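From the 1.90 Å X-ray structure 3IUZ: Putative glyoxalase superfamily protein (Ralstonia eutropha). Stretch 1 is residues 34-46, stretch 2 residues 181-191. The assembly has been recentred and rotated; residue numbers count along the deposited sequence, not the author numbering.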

ATOM      1  N   SER A  34       8.032   2.567 -23.160  1.00 18.98           N
ATOM      2  CA  SER A  34       6.852   2.900 -23.963  1.00 20.00           C
ATOM      3  C   SER A  34       6.697   1.880 -25.096  1.00 19.58           C
ATOM      4  O   SER A  34       7.637   1.177 -25.450  1.00 19.43           O
ATOM      5  CB  SER A  34       7.020   4.302 -24.593  1.00 20.07           C
ATOM      6  OG  SER A  34       8.122   4.274 -25.520  1.00 25.62           O
ATOM      7  N   ASP A  35       5.499   1.775 -25.650  1.00 20.41           N
ATOM      8  CA  ASP A  35       5.266   0.910 -26.781  1.00 21.47           C
ATOM      9  C   ASP A  35       5.004   1.729 -28.049  1.00 23.04           C
ATOM     10  O   ASP A  35       4.326   2.757 -27.972  1.00 21.58           O
ATOM     11  CB  ASP A  35       4.092   0.025 -26.459  1.00 22.50           C
ATOM     12  CG  ASP A  35       3.653  -0.809 -27.643  1.00 23.78           C
ATOM     13  OD1 ASP A  35       4.360  -1.781 -27.948  1.00 19.21           O
ATOM     14  OD2 ASP A  35       2.615  -0.453 -28.254  1.00 21.38           O
ATOM     15  N   ALA A  36       5.540   1.260 -29.203  1.00 24.21           N
ATOM     16  CA  ALA A  36       5.486   2.012 -30.502  1.00 24.80           C
ATOM     17  C   ALA A  36       4.037   2.188 -31.023  1.00 25.03           C
ATOM     18  O   ALA A  36       3.720   3.171 -31.739  1.00 24.63           O
ATOM     19  CB  ALA A  36       6.373   1.344 -31.572  1.00 25.12           C
ATOM     20  N   GLU A  37       3.161   1.256 -30.627  1.00 25.28           N
ATOM     21  CA  GLU A  37       1.781   1.256 -31.082  1.00 26.43           C
ATOM     22  C   GLU A  37       0.829   1.964 -30.088  1.00 26.42           C
ATOM     23  O   GLU A  37      -0.433   1.974 -30.237  1.00 25.31           O
ATOM     24  CB  GLU A  37       1.348  -0.166 -31.382  1.00 27.56           C
ATOM     25  CG  GLU A  37       2.068  -0.733 -32.579  1.00 31.45           C
ATOM     26  CD  GLU A  37       1.771  -2.204 -32.836  1.00 35.69           C
ATOM     27  OE1 GLU A  37       0.707  -2.716 -32.393  1.00 42.72           O
ATOM     28  OE2 GLU A  37       2.623  -2.853 -33.465  1.00 35.78           O
ATOM     29  N   GLY A  38       1.413   2.570 -29.072  1.00 25.46           N
ATOM     30  CA  GLY A  38       0.597   3.337 -28.145  1.00 25.89           C
ATOM     31  C   GLY A  38      -0.039   2.511 -27.035  1.00 25.81           C
ATOM     32  O   GLY A  38      -0.682   3.075 -26.128  1.00 26.31           O
ATOM     33  N   ARG A  39       0.190   1.196 -27.058  1.00 24.60           N
ATOM     34  CA  ARG A  39      -0.228   0.309 -25.952  1.00 23.29           C
ATOM     35  C   ARG A  39       0.402   0.705 -24.615  1.00 20.44           C
ATOM     36  O   ARG A  39       1.365   1.485 -24.562  1.00 21.37           O
ATOM     37  CB  ARG A  39       0.106  -1.130 -26.307  1.00 23.21           C
ATOM     38  CG  ARG A  39      -0.631  -1.538 -27.586  1.00 25.05           C
ATOM     39  CD  ARG A  39      -0.284  -2.892 -28.112  1.00 27.09           C
ATOM     40  NE  ARG A  39       1.107  -2.958 -28.497  1.00 26.92           N
ATOM     41  CZ  ARG A  39       1.661  -3.969 -29.169  1.00 30.56           C
ATOM     42  NH1 ARG A  39       0.940  -5.002 -29.574  1.00 30.38           N
ATOM     43  NH2 ARG A  39       2.957  -3.944 -29.452  1.00 28.97           N
ATOM     44  N   ALA A  40      -0.119   0.124 -23.541  1.00 18.14           N
ATOM     45  CA  ALA A  40       0.376   0.387 -22.210  1.00 16.11           C
ATOM     46  C   ALA A  40       1.376  -0.669 -21.798  1.00 15.41           C
ATOM     47  O   ALA A  40       1.082  -1.896 -21.783  1.00 13.42           O
ATOM     48  CB  ALA A  40      -0.765   0.476 -21.202  1.00 15.20           C
ATOM     49  N   THR A  41       2.575  -0.203 -21.478  1.00 14.92           N
ATOM     50  CA  THR A  41       3.593  -1.124 -20.996  1.00 14.49           C
ATOM     51  C   THR A  41       3.356  -1.527 -19.529  1.00 14.95           C
ATOM     52  O   THR A  41       2.657  -0.832 -18.799  1.00 14.88           O
ATOM     53  CB  THR A  41       4.972  -0.516 -21.091  1.00 14.44           C
ATOM     54  OG1 THR A  41       5.062   0.656 -20.263  1.00 14.16           O
ATOM     55  CG2 THR A  41       5.312  -0.131 -22.548  1.00 12.61           C
ATOM     56  N   ARG A  42       4.027  -2.587 -19.074  1.00 14.81           N
ATOM     57  CA  ARG A  42       3.892  -2.992 -17.685  1.00 15.55           C
ATOM     58  C   ARG A  42       4.343  -1.916 -16.715  1.00 15.41           C
ATOM     59  O   ARG A  42       3.725  -1.770 -15.646  1.00 15.23           O
ATOM     60  CB  ARG A  42       4.617  -4.290 -17.359  1.00 15.83           C
ATOM     61  CG  ARG A  42       6.086  -4.228 -17.416  1.00 16.19           C
ATOM     62  CD  ARG A  42       6.709  -5.564 -17.035  1.00 19.06           C
ATOM     63  NE  ARG A  42       8.151  -5.422 -16.955  1.00 18.91           N
ATOM     64  CZ  ARG A  42       9.006  -6.393 -16.665  1.00 18.85           C
ATOM     65  NH1 ARG A  42       8.592  -7.646 -16.435  1.00 19.91           N
ATOM     66  NH2 ARG A  42      10.286  -6.093 -16.618  1.00 18.98           N
ATOM     67  N   ALA A  43       5.416  -1.194 -17.057  1.00 14.72           N
ATOM     68  CA  ALA A  43       5.865  -0.045 -16.248  1.00 15.10           C
ATOM     69  C   ALA A  43       4.784   1.047 -16.122  1.00 14.04           C
ATOM     70  O   ALA A  43       4.510   1.569 -15.033  1.00 14.13           O
ATOM     71  CB  ALA A  43       7.110   0.556 -16.834  1.00 13.43           C
ATOM     72  N   GLU A  44       4.220   1.455 -17.246  1.00 15.04           N
ATOM     73  CA  GLU A  44       3.125   2.411 -17.210  1.00 14.89           C
ATOM     74  C   GLU A  44       1.938   1.914 -16.348  1.00 15.75           C
ATOM     75  O   GLU A  44       1.349   2.692 -15.573  1.00 14.45           O
ATOM     76  CB  GLU A  44       2.632   2.699 -18.616  1.00 15.52           C
ATOM     77  CG  GLU A  44       3.664   3.438 -19.494  1.00 16.63           C
ATOM     78  CD  GLU A  44       3.302   3.527 -20.960  1.00 16.19           C
ATOM     79  OE1 GLU A  44       2.378   2.810 -21.430  1.00 19.49           O
ATOM     80  OE2 GLU A  44       3.956   4.335 -21.656  1.00 18.80           O
ATOM     81  N   ILE A  45       1.580   0.640 -16.511  1.00 13.51           N
ATOM     82  CA  ILE A  45       0.469   0.098 -15.781  1.00 14.65           C
ATOM     83  C   ILE A  45       0.789   0.080 -14.291  1.00 15.03           C
ATOM     84  O   ILE A  45      -0.073   0.423 -13.443  1.00 14.24           O
ATOM     85  CB  ILE A  45       0.067  -1.302 -16.311  1.00 14.47           C
ATOM     86  CG1 ILE A  45      -0.599  -1.141 -17.676  1.00 16.12           C
ATOM     87  CG2 ILE A  45      -0.866  -2.054 -15.337  1.00 13.15           C
ATOM     88  CD1 ILE A  45      -0.558  -2.469 -18.559  1.00 13.31           C
ATOM     89  N   ALA A  46       2.011  -0.336 -13.961  1.00 14.36           N
ATOM     90  CA  ALA A  46       2.407  -0.420 -12.558  1.00 15.40           C
ATOM     91  C   ALA A  46       2.376   0.952 -11.890  1.00 15.45           C
ATOM     92  O   ALA A  46       1.892   1.093 -10.750  1.00 14.46           O
ATOM     93  CB  ALA A  46       3.786  -1.057 -12.414  1.00 14.08           C
TER
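Stretch 2 181-191: QLDRDGVLTVA

The apolar centre is a small cluster built around Ile-45, which points from the helix of stretch 1 toward stretch 2. Its CD1 lies 3.7 Å from Leu-182 CD1 and 4.0 Å from Leu-188 CD1, so one methyl touches both the helix that opens stretch 2 and the strand that follows. Leu-182 (chi1 t, chi2 p) also brings CD1 to 3.7 Å from Arg-42 CB, using the aliphatic root of a side chain whose end leads away.

Between helix and strand, Gly-186 leaves helical geometry with positive phi, which favours glycine, and the chain runs on antiparallel to the strand of Ala-40 and Thr-41. Ala-40 and Leu-188 form the hydrogen-bonded pair: Ala-40 N to Leu-188 O and Leu-188 N to Ala-40 O are both 2.9 Å. Arg-42 N extends the ladder to Gly-186 O, also at 2.9 Å. Thr-41 faces Val-187 in the non-hydrogen-bonded pair, with CG2 4.0 Å from Val-187 CG1, on the sheet face opposite Ala-40 and Leu-188. Past the strand, Val-190 sets CG2 4.2 Å from Ala-40 CB.

At the polar edge, Val-187 CG2 covers one face of the Arg-39 guanidinium, 4.0 Å from Arg-39 NE, while Asp-35 holds that group in a salt bridge (Arg-39 NE to Asp-35 OD2, 2.9 Å). Farther out, a water links Arg-42 NH1 (2.8 Å from the water O) to Asp-183 OD1 (3.0 Å from it).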

ATOM      1  N   GLN A 181      -1.103 -12.146 -19.518  1.00 12.87           N
ATOM      2  CA  GLN A 181      -0.884 -11.579 -20.862  1.00 13.89           C
ATOM      3  C   GLN A 181       0.188 -10.477 -20.790  1.00 14.10           C
ATOM      4  O   GLN A 181       1.063 -10.383 -21.660  1.00 14.70           O
ATOM      5  CB  GLN A 181      -2.184 -10.985 -21.457  1.00 13.27           C
ATOM      6  CG  GLN A 181      -3.182 -12.146 -21.786  1.00 17.63           C
ATOM      7  CD  GLN A 181      -4.471 -11.692 -22.389  1.00 18.18           C
ATOM      8  OE1 GLN A 181      -4.638 -10.498 -22.709  1.00 14.91           O
ATOM      9  NE2 GLN A 181      -5.399 -12.634 -22.543  1.00 20.17           N
ATOM     10  N   LEU A 182       0.087  -9.651 -19.752  1.00 13.41           N
ATOM     11  CA  LEU A 182       0.984  -8.523 -19.543  1.00 13.72           C
ATOM     12  C   LEU A 182       2.384  -9.054 -19.291  1.00 12.86           C
ATOM     13  O   LEU A 182       3.321  -8.547 -19.873  1.00 13.51           O
ATOM     14  CB  LEU A 182       0.534  -7.658 -18.363  1.00 13.29           C
ATOM     15  CG  LEU A 182       1.405  -6.444 -18.006  1.00 13.86           C
ATOM     16  CD1 LEU A 182       1.575  -5.482 -19.183  1.00  8.89           C
ATOM     17  CD2 LEU A 182       0.820  -5.717 -16.775  1.00 14.07           C
ATOM     18  N   ASP A 183       2.491 -10.049 -18.422  1.00 12.76           N
ATOM     19  CA  ASP A 183       3.805 -10.654 -18.145  1.00 13.78           C
ATOM     20  C   ASP A 183       4.414 -11.205 -19.431  1.00 13.64           C
ATOM     21  O   ASP A 183       5.587 -11.040 -19.680  1.00 14.88           O
ATOM     22  CB  ASP A 183       3.708 -11.745 -17.082  1.00 14.34           C
ATOM     23  CG  ASP A 183       4.988 -12.539 -16.995  1.00 14.42           C
ATOM     24  OD1 ASP A 183       5.931 -12.052 -16.351  1.00 18.90           O
ATOM     25  OD2 ASP A 183       5.056 -13.623 -17.598  1.00 15.12           O
ATOM     26  N   ARG A 184       3.605 -11.857 -20.264  1.00 14.33           N
ATOM     27  CA  ARG A 184       4.116 -12.412 -21.505  1.00 14.18           C
ATOM     28  C   ARG A 184       4.577 -11.347 -22.500  1.00 15.52           C
ATOM     29  O   ARG A 184       5.662 -11.434 -23.046  1.00 14.23           O
ATOM     30  CB  ARG A 184       3.067 -13.261 -22.180  1.00 14.54           C
ATOM     31  CG  ARG A 184       3.570 -13.963 -23.435  1.00 16.53           C
ATOM     32  CD  ARG A 184       2.410 -14.667 -24.145  1.00 18.30           C
ATOM     33  NE  ARG A 184       1.450 -13.674 -24.604  1.00 15.72           N
ATOM     34  CZ  ARG A 184       0.121 -13.794 -24.584  1.00 16.17           C
ATOM     35  NH1 ARG A 184      -0.476 -14.846 -24.063  1.00 15.90           N
ATOM     36  NH2 ARG A 184      -0.633 -12.797 -25.065  1.00 19.17           N
ATOM     37  N   ASP A 185       3.720 -10.401 -22.811  1.00 14.66           N
ATOM     38  CA  ASP A 185       4.019  -9.459 -23.909  1.00 15.73           C
ATOM     39  C   ASP A 185       4.719  -8.188 -23.458  1.00 15.50           C
ATOM     40  O   ASP A 185       5.252  -7.456 -24.301  1.00 14.19           O
ATOM     41  CB  ASP A 185       2.745  -9.052 -24.617  1.00 15.65           C
ATOM     42  CG  ASP A 185       2.012 -10.229 -25.227  1.00 16.06           C
ATOM     43  OD1 ASP A 185       2.667 -11.195 -25.637  1.00 14.35           O
ATOM     44  OD2 ASP A 185       0.788 -10.156 -25.367  1.00 16.37           O
ATOM     45  N   GLY A 186       4.672  -7.897 -22.154  1.00 15.97           N
ATOM     46  CA  GLY A 186       5.165  -6.620 -21.630  1.00 15.64           C
ATOM     47  C   GLY A 186       4.246  -5.414 -21.828  1.00 15.95           C
ATOM     48  O   GLY A 186       4.573  -4.305 -21.368  1.00 16.98           O
ATOM     49  N   VAL A 187       3.128  -5.627 -22.511  1.00 13.74           N
ATOM     50  CA  VAL A 187       2.155  -4.615 -22.822  1.00 13.39           C
ATOM     51  C   VAL A 187       0.760  -5.211 -22.772  1.00 13.91           C
ATOM     52  O   VAL A 187       0.597  -6.432 -22.863  1.00 14.48           O
ATOM     53  CB  VAL A 187       2.328  -4.030 -24.259  1.00 13.68           C
ATOM     54  CG1 VAL A 187       3.661  -3.275 -24.359  1.00 12.70           C
ATOM     55  CG2 VAL A 187       2.151  -5.129 -25.348  1.00 12.37           C
ATOM     56  N   LEU A 188      -0.226  -4.345 -22.599  1.00 14.79           N
ATOM     57  CA  LEU A 188      -1.645  -4.620 -22.874  1.00 15.29           C
ATOM     58  C   LEU A 188      -2.144  -3.420 -23.682  1.00 16.05           C
ATOM     59  O   LEU A 188      -1.519  -2.366 -23.642  1.00 16.67           O
ATOM     60  CB  LEU A 188      -2.468  -4.726 -21.582  1.00 15.47           C
ATOM     61  CG  LEU A 188      -2.243  -5.929 -20.661  1.00 15.43           C
ATOM     62  CD1 LEU A 188      -2.867  -5.646 -19.294  1.00  9.42           C
ATOM     63  CD2 LEU A 188      -2.762  -7.246 -21.314  1.00 10.51           C
ATOM     64  N   THR A 189      -3.282  -3.536 -24.369  1.00 15.98           N
ATOM     65  CA  THR A 189      -3.917  -2.332 -24.911  1.00 15.74           C
ATOM     66  C   THR A 189      -4.191  -1.375 -23.739  1.00 15.75           C
ATOM     67  O   THR A 189      -4.267  -1.826 -22.584  1.00 14.66           O
ATOM     68  CB  THR A 189      -5.255  -2.673 -25.611  1.00 16.36           C
ATOM     69  OG1 THR A 189      -6.165  -3.201 -24.654  1.00 14.77           O
ATOM     70  CG2 THR A 189      -5.025  -3.681 -26.778  1.00 16.13           C
ATOM     71  N   VAL A 190      -4.323  -0.072 -24.006  1.00 14.92           N
ATOM     72  CA  VAL A 190      -4.571   0.867 -22.939  1.00 15.97           C
ATOM     73  C   VAL A 190      -5.910   0.487 -22.255  1.00 16.43           C
ATOM     74  O   VAL A 190      -5.990   0.505 -21.041  1.00 13.66           O
ATOM     75  CB  VAL A 190      -4.507   2.345 -23.400  1.00 17.04           C
ATOM     76  CG1 VAL A 190      -4.927   3.286 -22.254  1.00 17.50           C
ATOM     77  CG2 VAL A 190      -3.085   2.723 -23.918  1.00 15.86           C
ATOM     78  N   ALA A 191      -6.934   0.092 -23.032  1.00 15.96           N
ATOM     79  CA  ALA A 191      -8.213  -0.312 -22.434  1.00 16.77           C
ATOM     80  C   ALA A 191      -8.024  -1.497 -21.487  1.00 16.25           C
ATOM     81  O   ALA A 191      -8.566  -1.513 -20.395  1.00 17.17           O
ATOM     82  CB  ALA A 191      -9.228  -0.673 -23.539  1.00 16.69           C
TER
HETATM   83  O   HOH W   1       6.241  -9.092 -16.080  1.00 16.01           O